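Local coordinates for protein carbohydrate kinase, FGGY (Rhodospirillum rubrum, PDB 3IFR) that probably phosphorylates D-xylulose, as a sugar kinase of the FGGY family with the actin-like ATPase fold, at residues A[47-52]-A[101-106]. Numbering follows the deposited sequence.
Sequences WAEEDP and PSIQQS
The carboxamide of Q104 and the carboxylate of E50 lie stacked, their planes 20° apart, while the two side chains cross at about a right angle. Q104 CD sits 3.3 Å from E50 CG, and NE2 is 3.8 Å from E50 CD. At one end of the amide, S102 OG donates a 2.7 Å hydrogen bond to Q104 OE1, tilted from the carbonyl plane; the bend at chi2 (-59°) turns CD of Q104 back toward S102. E50 OE1 is hydrogen-bonded to W55 NE1 of helix 52-70, a residue that the side chains of S102 and Q104 also touch. An alanine in place of Q104 would probably leave the hydroxyl of S102 without its acceptor and one face of the E50 carboxylate without cover.

Beneath the stack runs a short antiparallel ladder. E50 and S102 form a hydrogen-bonded pair, each N to the other's O at 2.8 Å, and Q104 N adds a nearly straight bond to A48 O (166°). The opposite face of the ribbon carries E49 and I103 side by side; E49 OE1 rests 3.5 Å from P101 CB, whereas OE2 takes salt bridges from R100 and R109. Two buried acids therefore flank one two-stranded ribbon of the N-terminal FGGY domain by different means: E49 is probably stabilised as a carboxylate by its arginines, and E50 accepts an indole N-H and is covered on one face by a neutral amide.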
loop_
_atom_site.group_PDB
_atom_site.type_symbol
_atom_site.label_atom_id
_atom_site.label_comp_id
_atom_site.label_asym_id
_atom_site.label_seq_id
_atom_site.Cartn_x
_atom_site.Cartn_y
_atom_site.Cartn_z
ATOM N N TRP A 47 3.371 -0.912 -19.709
ATOM C CA TRP A 47 3.325 0.510 -19.358
ATOM C C TRP A 47 2.131 0.854 -18.448
ATOM O O TRP A 47 1.040 0.327 -18.642
ATOM C CB TRP A 47 3.243 1.344 -20.627
ATOM C CG TRP A 47 4.547 1.456 -21.289
ATOM C CD1 TRP A 47 5.519 0.488 -21.369
ATOM C CD2 TRP A 47 5.045 2.585 -21.988
ATOM N NE1 TRP A 47 6.604 0.964 -22.045
ATOM C CE2 TRP A 47 6.338 2.244 -22.457
ATOM C CE3 TRP A 47 4.549 3.863 -22.240
ATOM C CZ2 TRP A 47 7.114 3.129 -23.173
ATOM C CZ3 TRP A 47 5.329 4.730 -22.965
ATOM C CH2 TRP A 47 6.602 4.361 -23.408
ATOM N N ALA A 48 2.336 1.707 -17.444
ATOM C CA ALA A 48 1.217 2.186 -16.599
ATOM C C ALA A 48 1.348 3.679 -16.405
ATOM O O ALA A 48 2.271 4.149 -15.708
ATOM C CB ALA A 48 1.197 1.492 -15.255
ATOM N N GLU A 49 0.456 4.437 -17.023
ATOM C CA GLU A 49 0.601 5.888 -17.005
ATOM C C GLU A 49 -0.678 6.566 -16.593
ATOM O O GLU A 49 -1.761 6.029 -16.850
ATOM C CB GLU A 49 1.036 6.401 -18.387
ATOM C CG GLU A 49 2.384 5.841 -18.826
ATOM C CD GLU A 49 3.047 6.595 -19.960
ATOM O OE1 GLU A 49 2.357 7.166 -20.835
ATOM O OE2 GLU A 49 4.291 6.587 -19.986
ATOM N N GLU A 50 -0.559 7.743 -15.961
ATOM C CA GLU A 50 -1.731 8.595 -15.762
ATOM C C GLU A 50 -1.495 10.064 -16.115
ATOM O O GLU A 50 -0.377 10.526 -16.297
ATOM C CB GLU A 50 -2.377 8.413 -14.387
ATOM C CG GLU A 50 -2.466 6.939 -13.953
ATOM C CD GLU A 50 -3.492 6.646 -12.843
ATOM O OE1 GLU A 50 -3.720 7.514 -11.971
ATOM O OE2 GLU A 50 -4.060 5.526 -12.844
ATOM N N ASP A 51 -2.591 10.780 -16.255
ATOM C CA ASP A 51 -2.554 12.151 -16.660
ATOM C C ASP A 51 -2.717 12.990 -15.420
ATOM O O ASP A 51 -3.807 13.010 -14.832
ATOM C CB ASP A 51 -3.753 12.374 -17.574
ATOM C CG ASP A 51 -3.810 13.781 -18.130
ATOM O OD1 ASP A 51 -2.929 14.590 -17.743
ATOM O OD2 ASP A 51 -4.742 14.072 -18.941
ATOM N N PRO A 52 -1.655 13.678 -14.987
ATOM C CA PRO A 52 -1.810 14.439 -13.724
ATOM C C PRO A 52 -2.906 15.518 -13.793
ATOM O O PRO A 52 -3.458 15.957 -12.771
ATOM C CB PRO A 52 -0.441 15.082 -13.514
ATOM C CG PRO A 52 0.510 14.268 -14.318
ATOM C CD PRO A 52 -0.270 13.670 -15.475
ATOM N N PRO A 101 3.240 12.016 -19.466
ATOM C CA PRO A 101 2.298 11.394 -18.533
ATOM C C PRO A 101 3.042 10.802 -17.337
ATOM O O PRO A 101 4.220 10.434 -17.464
ATOM C CB PRO A 101 1.646 10.299 -19.376
ATOM C CG PRO A 101 1.802 10.807 -20.822
ATOM C CD PRO A 101 3.109 11.519 -20.850
ATOM N N SER A 102 2.372 10.765 -16.185
ATOM C CA SER A 102 2.917 10.156 -14.988
ATOM C C SER A 102 3.122 8.665 -15.196
ATOM O O SER A 102 2.232 7.973 -15.703
ATOM C CB SER A 102 1.967 10.366 -13.813
ATOM O OG SER A 102 2.250 9.478 -12.745
ATOM N N ILE A 103 4.279 8.179 -14.763
ATOM C CA ILE A 103 4.564 6.741 -14.752
ATOM C C ILE A 103 4.227 6.203 -13.356
ATOM O O ILE A 103 4.831 6.617 -12.358
ATOM C CB ILE A 103 6.052 6.427 -15.139
ATOM C CG1 ILE A 103 6.433 7.138 -16.457
ATOM C CG2 ILE A 103 6.258 4.944 -15.271
ATOM C CD1 ILE A 103 7.963 7.147 -16.801
ATOM N N GLN A 104 3.241 5.294 -13.305
ATOM C CA GLN A 104 2.754 4.670 -12.067
ATOM C C GLN A 104 3.712 3.627 -11.424
ATOM O O GLN A 104 4.648 3.168 -12.073
ATOM C CB GLN A 104 1.396 4.042 -12.348
ATOM C CG GLN A 104 0.492 5.015 -13.029
ATOM C CD GLN A 104 0.278 6.293 -12.186
ATOM O OE1 GLN A 104 0.615 7.378 -12.607
ATOM N NE2 GLN A 104 -0.261 6.142 -11.002
ATOM N N GLN A 105 3.483 3.234 -10.167
ATOM C CA GLN A 105 4.353 2.205 -9.579
ATOM C C GLN A 105 4.157 0.798 -10.130
ATOM O O GLN A 105 5.063 0.001 -10.151
ATOM C CB GLN A 105 4.333 2.182 -8.042
ATOM C CG GLN A 105 3.123 2.761 -7.388
ATOM C CD GLN A 105 1.844 2.229 -7.954
ATOM O OE1 GLN A 105 1.548 1.038 -7.827
ATOM N NE2 GLN A 105 1.043 3.116 -8.558
ATOM N N SER A 106 2.986 0.473 -10.615
ATOM C CA SER A 106 2.876 -0.810 -11.301
ATOM C C SER A 106 3.580 -0.842 -12.670
ATOM O O SER A 106 3.576 -1.870 -13.322
ATOM C CB SER A 106 1.419 -1.144 -11.487
ATOM O OG SER A 106 0.770 -0.038 -12.092
#